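Local coordinates for protein Rna-directed RNA polymerase (PDB 3ZED) that probably copies the viral RNA genome as an RNA-dependent RNA polymerase, joining ribonucleoside triphosphates into RNA, and probably occurs both free and covalently linked to that RNA, at residues P41-A49 and C457-K465; K105-D113 and Q158-Q167. One frame throughout, in Å; residues are numbered along the deposited sequence.

Interaction 1: P41-A49 and C457-K465; sequences PLDSPQAAA and CLLMNLQLK
Met460 reaches from the tip of a beta hairpin to the start of helix 45-49, where its sulfur settles against the backbone that leads into the first turn. Met460 SD lies 3.3 Å from Pro45 N and is also close to Ser44 C, while the Pro45 ring passes obliquely beside the thioether. The methionine side chain is bent at its last torsion (chi3 -144°), and Met460 CE comes 3.4 Å from Leu42 O and 3.8 Å from Ala48 CB. A long, flexible, unbranched side chain suits this place, since it can follow a curved path between a loop and a helix.

On the neighbouring position Asn461 meets the proline at about a right angle, with Asn461 OD1 3.1 Å from Pro45 CB, a tight carbon-oxygen contact. Leu462 adds the third side chain: its CD1 lies 3.9 Å from Ala48 CB, and its CD2 faces Ala49 CB. The small alanines let the leucine branches come close to the helix backbone.

Met460 and Asn461 are the central residues of a type II' turn that joins strands 457-459 and 462-465, a tight two-residue hairpin in the palm region of the polymerase. Met460 has the positive phi (62°) of the first central position, a conformation glycine takes easily and unusual for a methionine. Leu459 and Leu462 close the turn with backbone bonds in both directions.

The helix start is fixed in its own way. Ser44 is the N-cap, its OG accepting a weak bond from Ala47 N (3.4 Å), and Pro45 suits the first helical turn because that position needs no N-H donor. Farther out, Tyr107 packs on both Pro45 and Met460, Tyr164 touches Met460, and Leu42 leans on Ser165 of helix 164-179.

Interaction 2: K105-D113 and Q158-Q167; sequences KYYPFHKPD and QYGSGSYSGQ
His110 and Ser161 bring the two backbones to their closest register, with CA atoms 5.1 Å apart. Segment 105-113 is an extended loop without regular structure; segment 158-167 leaves a strand, turns through Ser161 and Gly162, and enters a helix at Tyr164. Next to the histidine, Ser161 N donates to Lys111 O (3.0 Å), and Lys111 N returns a nearly straight bond of 2.8 Å to Ser161 OG. The serine hydroxyl is held between its own backbone N and carbonyl carbon (chi1 50°), which turns it to the loop. Gly160 CA comes within 3.2 Å of Lys111 O, where a side chain would collide, and Gly162 has the positive phi that glycine tolerates readily. One water donates to both Pro112 O and Gly162 O, joining two carbonyls that cannot bond each other.

The imidazole of His110 is gripped on several sides. His110 NE2 donates to Gln167 OE1 (2.7 Å); the acceptor lies in the ring plane, but His110 NE2 stands 40° above the carbonyl plane. Gln167 NE2 in turn bonds to Asn320 and to the backbone of Leu302, which fixes the amide's orientation. The imidazole edge, led by CE1, points into the Tyr164 ring face in a tilted edge-to-face pair, planes 59° apart, while Ser163 C and Tyr164 N lie over one imidazole face. Tyr164 OH nestles against Pro108 CD and Tyr107. Pro112 CG packs along the Gln158 amide, whose NE2 bonds to Gly121 O and, nearly straight, to Tyr159 O.

Ser163 OG accepts from Gly166 N as the N-cap and is also hydrogen-bonded to Asp315 OD1. The whole is a strand-to-helix connection with a capped helix start, packed against the extended loop 105-113 in the palm region of this birnavirus polymerase.

Overall arrangement
Interactions 1 and 2 have centres about 13 Å apart, and all four segments belong to the palm region of the birnavirus polymerase. Along the chain the order is 41-49, 105-113, 158-167 and 457-465, so both partners of interaction 2 lie in sequence between the two partners of interaction 1. Both reach one mixed sheet: strand 157-160 pairs with strand 299-310, which also pairs with strand 456-459 of the hairpin. They touch directly, with Met460 N probably hydrogen-bonded to Tyr106 O. The hairpin thus links the N-terminal region to the loop 105-113, whose Tyr107 lies about 8 Å from Ile252 of the predicted GTP site, side chain to side chain.

Interaction 1: P41-A49 and C457-K465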
loop_
_atom_site.group_PDB
_atom_site.type_symbol
_atom_site.label_atom_id
_atom_site.label_comp_id
_atom_site.label_asym_id
_atom_site.label_seq_id
_atom_site.Cartn_x
_atom_site.Cartn_y
_atom_site.Cartn_z
ATOM N N PRO B 41 1.836 16.411 26.733
ATOM C CA PRO B 41 1.702 17.880 26.813
ATOM C C PRO B 41 1.240 18.529 25.512
ATOM O O PRO B 41 0.893 19.694 25.545
ATOM C CB PRO B 41 3.109 18.351 27.195
ATOM C CG PRO B 41 4.006 17.309 26.690
ATOM C CD PRO B 41 3.255 16.000 26.806
ATOM N N LEU B 42 1.210 17.795 24.388
ATOM C CA LEU B 42 0.772 18.374 23.109
ATOM C C LEU B 42 -0.629 17.869 22.689
ATOM O O LEU B 42 -0.965 17.976 21.513
ATOM C CB LEU B 42 1.792 18.092 21.973
ATOM C CG LEU B 42 3.291 18.402 22.200
ATOM C CD1 LEU B 42 4.138 17.881 21.030
ATOM C CD2 LEU B 42 3.539 19.887 22.451
ATOM N N ASP B 43 -1.463 17.381 23.642
ATOM C CA ASP B 43 -2.810 16.857 23.345
ATOM C C ASP B 43 -3.891 17.965 23.225
ATOM O O ASP B 43 -5.092 17.672 23.281
ATOM C CB ASP B 43 -3.235 15.796 24.389
ATOM C CG ASP B 43 -3.519 16.298 25.800
ATOM O OD1 ASP B 43 -3.228 17.487 26.088
ATOM O OD2 ASP B 43 -4.029 15.504 26.616
ATOM N N SER B 44 -3.467 19.219 23.031
ATOM C CA SER B 44 -4.389 20.346 22.858
ATOM C C SER B 44 -4.018 21.122 21.600
ATOM O O SER B 44 -2.830 21.185 21.280
ATOM C CB SER B 44 -4.377 21.255 24.082
ATOM O OG SER B 44 -3.152 21.957 24.202
ATOM N N PRO B 45 -4.993 21.719 20.868
ATOM C CA PRO B 45 -4.651 22.453 19.637
ATOM C C PRO B 45 -3.619 23.563 19.832
ATOM O O PRO B 45 -2.776 23.744 18.956
ATOM C CB PRO B 45 -5.990 23.036 19.195
ATOM C CG PRO B 45 -7.003 22.133 19.766
ATOM C CD PRO B 45 -6.457 21.720 21.090
ATOM N N GLN B 46 -3.660 24.268 20.988
ATOM C CA GLN B 46 -2.746 25.360 21.337
ATOM C C GLN B 46 -1.303 24.861 21.469
ATOM O O GLN B 46 -0.410 25.416 20.828
ATOM C CB GLN B 46 -3.174 26.070 22.642
ATOM C CG GLN B 46 -4.687 26.297 22.831
ATOM C CD GLN B 46 -5.405 25.108 23.450
ATOM O OE1 GLN B 46 -6.309 24.518 22.852
ATOM N NE2 GLN B 46 -5.030 24.738 24.672
ATOM N N ALA B 47 -1.080 23.815 22.292
ATOM C CA ALA B 47 0.239 23.205 22.512
ATOM C C ALA B 47 0.771 22.561 21.231
ATOM O O ALA B 47 1.959 22.713 20.935
ATOM C CB ALA B 47 0.165 22.179 23.622
ATOM N N ALA B 48 -0.113 21.901 20.446
ATOM C CA ALA B 48 0.258 21.274 19.172
ATOM C C ALA B 48 0.674 22.327 18.141
ATOM O O ALA B 48 1.715 22.166 17.505
ATOM C CB ALA B 48 -0.890 20.429 18.634
ATOM N N ALA B 49 -0.111 23.415 18.003
ATOM C CA ALA B 49 0.180 24.487 17.045
ATOM C C ALA B 49 1.506 25.177 17.385
ATOM O O ALA B 49 2.341 25.355 16.497
ATOM C CB ALA B 49 -0.960 25.495 17.009
ATOM N N CYS B 457 -3.535 17.648 5.753
ATOM C CA CYS B 457 -4.149 16.680 6.661
ATOM C C CYS B 457 -4.847 17.409 7.831
ATOM O O CYS B 457 -4.675 18.606 7.992
ATOM C CB CYS B 457 -3.130 15.653 7.154
ATOM S SG CYS B 457 -1.781 16.363 8.132
ATOM N N LEU B 458 -5.676 16.682 8.598
ATOM C CA LEU B 458 -6.420 17.223 9.724
ATOM C C LEU B 458 -6.108 16.462 10.997
ATOM O O LEU B 458 -6.245 15.237 11.052
ATOM C CB LEU B 458 -7.950 17.182 9.444
ATOM C CG LEU B 458 -8.885 17.843 10.496
ATOM C CD1 LEU B 458 -8.680 19.350 10.577
ATOM C CD2 LEU B 458 -10.332 17.531 10.221
ATOM N N LEU B 459 -5.744 17.212 12.039
ATOM C CA LEU B 459 -5.453 16.692 13.378
ATOM C C LEU B 459 -5.965 17.719 14.348
ATOM O O LEU B 459 -5.541 18.870 14.280
ATOM C CB LEU B 459 -3.949 16.400 13.576
ATOM C CG LEU B 459 -3.599 15.645 14.844
ATOM C CD1 LEU B 459 -3.931 14.160 14.701
ATOM C CD2 LEU B 459 -2.139 15.842 15.211
ATOM N N MET B 460 -6.907 17.314 15.230
ATOM C CA MET B 460 -7.637 18.206 16.159
ATOM C C MET B 460 -8.420 19.180 15.262
ATOM O O MET B 460 -9.081 18.717 14.324
ATOM C CB MET B 460 -6.710 18.899 17.184
ATOM C CG MET B 460 -5.901 17.922 18.007
ATOM S SD MET B 460 -5.094 18.725 19.395
ATOM C CE MET B 460 -3.640 17.867 19.449
ATOM N N ASN B 461 -8.286 20.496 15.478
ATOM C CA ASN B 461 -8.910 21.528 14.650
ATOM C C ASN B 461 -7.842 22.145 13.699
ATOM O O ASN B 461 -8.081 23.206 13.132
ATOM C CB ASN B 461 -9.561 22.603 15.558
ATOM C CG ASN B 461 -8.589 23.460 16.344
ATOM O OD1 ASN B 461 -7.392 23.173 16.450
ATOM N ND2 ASN B 461 -9.079 24.562 16.900
ATOM N N LEU B 462 -6.668 21.471 13.534
ATOM C CA LEU B 462 -5.542 21.979 12.741
ATOM C C LEU B 462 -5.436 21.347 11.356
ATOM O O LEU B 462 -5.328 20.122 11.221
ATOM C CB LEU B 462 -4.194 21.788 13.487
ATOM C CG LEU B 462 -4.055 22.398 14.894
ATOM C CD1 LEU B 462 -2.773 21.974 15.526
ATOM C CD2 LEU B 462 -4.105 23.930 14.871
ATOM N N GLN B 463 -5.412 22.215 10.325
ATOM C CA GLN B 463 -5.221 21.800 8.934
ATOM C C GLN B 463 -3.747 22.007 8.629
ATOM O O GLN B 463 -3.262 23.144 8.536
ATOM C CB GLN B 463 -6.155 22.554 7.991
ATOM C CG GLN B 463 -7.581 22.040 8.108
ATOM C CD GLN B 463 -8.575 22.899 7.387
ATOM O OE1 GLN B 463 -8.321 23.391 6.281
ATOM N NE2 GLN B 463 -9.735 23.088 8.003
ATOM N N LEU B 464 -3.020 20.886 8.616
ATOM C CA LEU B 464 -1.568 20.859 8.454
ATOM C C LEU B 464 -1.149 20.483 7.060
ATOM O O LEU B 464 -1.850 19.740 6.400
ATOM C CB LEU B 464 -0.954 19.852 9.452
ATOM C CG LEU B 464 -1.380 20.036 10.911
ATOM C CD1 LEU B 464 -0.933 18.871 11.763
ATOM C CD2 LEU B 464 -0.947 21.416 11.470
ATOM N N LYS B 465 0.021 20.966 6.635
ATOM C CA LYS B 465 0.618 20.594 5.362
ATOM C C LYS B 465 1.057 19.133 5.408
ATOM O O LYS B 465 1.513 18.664 6.458
ATOM C CB LYS B 465 1.845 21.500 5.084
ATOM C CG LYS B 465 2.459 21.337 3.695
ATOM C CD LYS B 465 1.513 21.912 2.620
ATOM C CE LYS B 465 2.031 21.608 1.246
ATOM N NZ LYS B 465 1.066 22.025 0.209
#

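Interaction 2: K105-D113 and Q158-Q167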
loop_
_atom_site.group_PDB
_atom_site.type_symbol
_atom_site.label_atom_id
_atom_site.label_comp_id
_atom_site.label_asym_id
_atom_site.label_seq_id
_atom_site.Cartn_x
_atom_site.Cartn_y
_atom_site.Cartn_z
ATOM N N LYS B 105 -13.176 18.922 12.644
ATOM C CA LYS B 105 -12.373 18.601 13.820
ATOM C C LYS B 105 -12.231 17.097 13.937
ATOM O O LYS B 105 -13.235 16.375 13.885
ATOM C CB LYS B 105 -13.002 19.202 15.097
ATOM C CG LYS B 105 -12.900 20.722 15.180
ATOM C CD LYS B 105 -13.853 21.308 16.191
ATOM C CE LYS B 105 -13.931 22.803 16.064
ATOM N NZ LYS B 105 -14.783 23.386 17.127
ATOM N N TYR B 106 -10.982 16.617 14.070
ATOM C CA TYR B 106 -10.729 15.194 14.168
ATOM C C TYR B 106 -9.834 14.931 15.362
ATOM O O TYR B 106 -8.675 15.328 15.369
ATOM C CB TYR B 106 -10.141 14.638 12.855
ATOM C CG TYR B 106 -9.657 13.204 12.960
ATOM C CD1 TYR B 106 -10.543 12.171 13.248
ATOM C CD2 TYR B 106 -8.307 12.889 12.825
ATOM C CE1 TYR B 106 -10.101 10.858 13.394
ATOM C CE2 TYR B 106 -7.854 11.576 12.942
ATOM C CZ TYR B 106 -8.756 10.562 13.227
ATOM O OH TYR B 106 -8.332 9.258 13.363
ATOM N N TYR B 107 -10.394 14.279 16.386
ATOM C CA TYR B 107 -9.690 13.969 17.622
ATOM C C TYR B 107 -9.579 12.454 17.779
ATOM O O TYR B 107 -10.487 11.824 18.322
ATOM C CB TYR B 107 -10.398 14.632 18.822
ATOM C CG TYR B 107 -10.234 16.136 18.862
ATOM C CD1 TYR B 107 -11.116 16.973 18.182
ATOM C CD2 TYR B 107 -9.219 16.729 19.604
ATOM C CE1 TYR B 107 -10.976 18.364 18.223
ATOM C CE2 TYR B 107 -9.097 18.117 19.691
ATOM C CZ TYR B 107 -9.954 18.931 18.969
ATOM O OH TYR B 107 -9.796 20.300 19.023
ATOM N N PRO B 108 -8.501 11.845 17.240
ATOM C CA PRO B 108 -8.368 10.380 17.332
ATOM C C PRO B 108 -8.016 9.895 18.726
ATOM O O PRO B 108 -7.421 10.633 19.508
ATOM C CB PRO B 108 -7.220 10.071 16.369
ATOM C CG PRO B 108 -6.386 11.298 16.365
ATOM C CD PRO B 108 -7.352 12.447 16.527
ATOM N N PHE B 109 -8.363 8.640 19.019
ATOM C CA PHE B 109 -8.025 8.010 20.288
ATOM C C PHE B 109 -6.630 7.443 20.195
ATOM O O PHE B 109 -6.206 6.969 19.147
ATOM C CB PHE B 109 -9.040 6.910 20.673
ATOM C CG PHE B 109 -10.396 7.451 21.079
ATOM C CD1 PHE B 109 -10.638 7.867 22.386
ATOM C CD2 PHE B 109 -11.430 7.549 20.152
ATOM C CE1 PHE B 109 -11.885 8.387 22.752
ATOM C CE2 PHE B 109 -12.680 8.070 20.521
ATOM C CZ PHE B 109 -12.897 8.487 21.817
ATOM N N HIS B 110 -5.913 7.523 21.290
ATOM C CA HIS B 110 -4.564 7.015 21.421
ATOM C C HIS B 110 -4.607 6.036 22.567
ATOM O O HIS B 110 -4.895 6.435 23.698
ATOM C CB HIS B 110 -3.590 8.184 21.645
ATOM C CG HIS B 110 -3.530 9.131 20.487
ATOM N ND1 HIS B 110 -4.253 10.306 20.475
ATOM C CD2 HIS B 110 -2.853 9.028 19.322
ATOM C CE1 HIS B 110 -3.975 10.893 19.321
ATOM N NE2 HIS B 110 -3.128 10.171 18.601
ATOM N N LYS B 111 -4.463 4.733 22.269
ATOM C CA LYS B 111 -4.536 3.721 23.322
ATOM C C LYS B 111 -3.353 2.736 23.243
ATOM O O LYS B 111 -2.973 2.342 22.146
ATOM C CB LYS B 111 -5.880 2.947 23.300
ATOM C CG LYS B 111 -7.149 3.778 23.500
ATOM C CD LYS B 111 -7.313 4.371 24.913
ATOM C CE LYS B 111 -8.403 5.419 24.911
ATOM N NZ LYS B 111 -8.459 6.155 26.189
ATOM N N PRO B 112 -2.783 2.309 24.394
ATOM C CA PRO B 112 -3.108 2.759 25.759
ATOM C C PRO B 112 -2.684 4.214 25.957
ATOM O O PRO B 112 -1.942 4.759 25.133
ATOM C CB PRO B 112 -2.310 1.793 26.642
ATOM C CG PRO B 112 -1.144 1.378 25.797
ATOM C CD PRO B 112 -1.659 1.351 24.386
ATOM N N ASP B 113 -3.204 4.859 27.003
ATOM C CA ASP B 113 -2.817 6.224 27.353
ATOM C C ASP B 113 -2.588 6.294 28.868
ATOM O O ASP B 113 -2.676 5.270 29.550
ATOM C CB ASP B 113 -3.806 7.293 26.831
ATOM C CG ASP B 113 -5.253 7.230 27.292
ATOM O OD1 ASP B 113 -5.495 6.844 28.458
ATOM O OD2 ASP B 113 -6.136 7.662 26.519
ATOM N N GLN B 158 5.358 -1.837 22.843
ATOM C CA GLN B 158 3.976 -1.600 23.180
ATOM C C GLN B 158 3.139 -1.582 21.914
ATOM O O GLN B 158 3.388 -0.769 21.025
ATOM C CB GLN B 158 3.799 -0.282 23.966
ATOM C CG GLN B 158 2.342 0.011 24.358
ATOM C CD GLN B 158 1.768 -1.065 25.245
ATOM O OE1 GLN B 158 2.225 -1.268 26.368
ATOM N NE2 GLN B 158 0.785 -1.808 24.742
ATOM N N TYR B 159 2.147 -2.475 21.830
ATOM C CA TYR B 159 1.209 -2.408 20.723
ATOM C C TYR B 159 0.177 -1.342 21.068
ATOM O O TYR B 159 -0.304 -1.288 22.209
ATOM C CB TYR B 159 0.545 -3.756 20.392
ATOM C CG TYR B 159 -0.451 -3.622 19.258
ATOM C CD1 TYR B 159 -0.023 -3.534 17.936
ATOM C CD2 TYR B 159 -1.812 -3.464 19.513
ATOM C CE1 TYR B 159 -0.926 -3.336 16.892
ATOM C CE2 TYR B 159 -2.722 -3.240 18.479
ATOM C CZ TYR B 159 -2.277 -3.193 17.168
ATOM O OH TYR B 159 -3.175 -3.026 16.136
ATOM N N GLY B 160 -0.129 -0.494 20.100
ATOM C CA GLY B 160 -1.087 0.577 20.303
ATOM C C GLY B 160 -1.046 1.639 19.231
ATOM O O GLY B 160 -0.293 1.519 18.266
ATOM N N SER B 161 -1.835 2.711 19.423
ATOM C CA SER B 161 -1.994 3.801 18.467
ATOM C C SER B 161 -1.206 5.075 18.888
ATOM O O SER B 161 -1.572 6.194 18.512
ATOM C CB SER B 161 -3.478 4.099 18.266
ATOM O OG SER B 161 -4.153 4.249 19.505
ATOM N N GLY B 162 -0.105 4.878 19.616
ATOM C CA GLY B 162 0.800 5.955 20.029
ATOM C C GLY B 162 0.190 7.137 20.760
ATOM O O GLY B 162 -0.634 6.963 21.661
ATOM N N SER B 163 0.608 8.346 20.382
ATOM C CA SER B 163 0.173 9.586 21.032
ATOM C C SER B 163 0.155 10.752 20.059
ATOM O O SER B 163 0.627 10.608 18.932
ATOM C CB SER B 163 1.095 9.916 22.209
ATOM O OG SER B 163 2.421 10.216 21.799
ATOM N N TYR B 164 -0.376 11.913 20.494
ATOM C CA TYR B 164 -0.380 13.147 19.689
ATOM C C TYR B 164 1.068 13.610 19.458
ATOM O O TYR B 164 1.419 13.924 18.331
ATOM C CB TYR B 164 -1.199 14.260 20.363
ATOM C CG TYR B 164 -2.695 14.181 20.144
ATOM C CD1 TYR B 164 -3.250 14.420 18.889
ATOM C CD2 TYR B 164 -3.563 13.952 21.210
ATOM C CE1 TYR B 164 -4.630 14.389 18.691
ATOM C CE2 TYR B 164 -4.943 13.927 21.026
ATOM C CZ TYR B 164 -5.472 14.155 19.767
ATOM O OH TYR B 164 -6.833 14.137 19.605
ATOM N N SER B 165 1.913 13.601 20.519
ATOM C CA SER B 165 3.331 13.969 20.434
ATOM C C SER B 165 4.048 13.071 19.405
ATOM O O SER B 165 4.808 13.573 18.566
ATOM C CB SER B 165 4.003 13.863 21.800
ATOM O OG SER B 165 3.675 14.958 22.639
ATOM N N GLY B 166 3.791 11.755 19.490
ATOM C CA GLY B 166 4.325 10.768 18.556
ATOM C C GLY B 166 3.979 11.128 17.119
ATOM O O GLY B 166 4.886 11.223 16.281
ATOM N N GLN B 167 2.663 11.438 16.850
ATOM C CA GLN B 167 2.137 11.835 15.535
ATOM C C GLN B 167 2.767 13.135 15.037
ATOM O O GLN B 167 3.143 13.222 13.870
ATOM C CB GLN B 167 0.598 12.001 15.573
ATOM C CG GLN B 167 -0.181 10.700 15.709
ATOM C CD GLN B 167 -1.637 10.925 15.418
ATOM O OE1 GLN B 167 -2.416 11.279 16.297
ATOM N NE2 GLN B 167 -2.032 10.764 14.165
HETATM O O HOH W 1 -0.782 6.998 24.229
#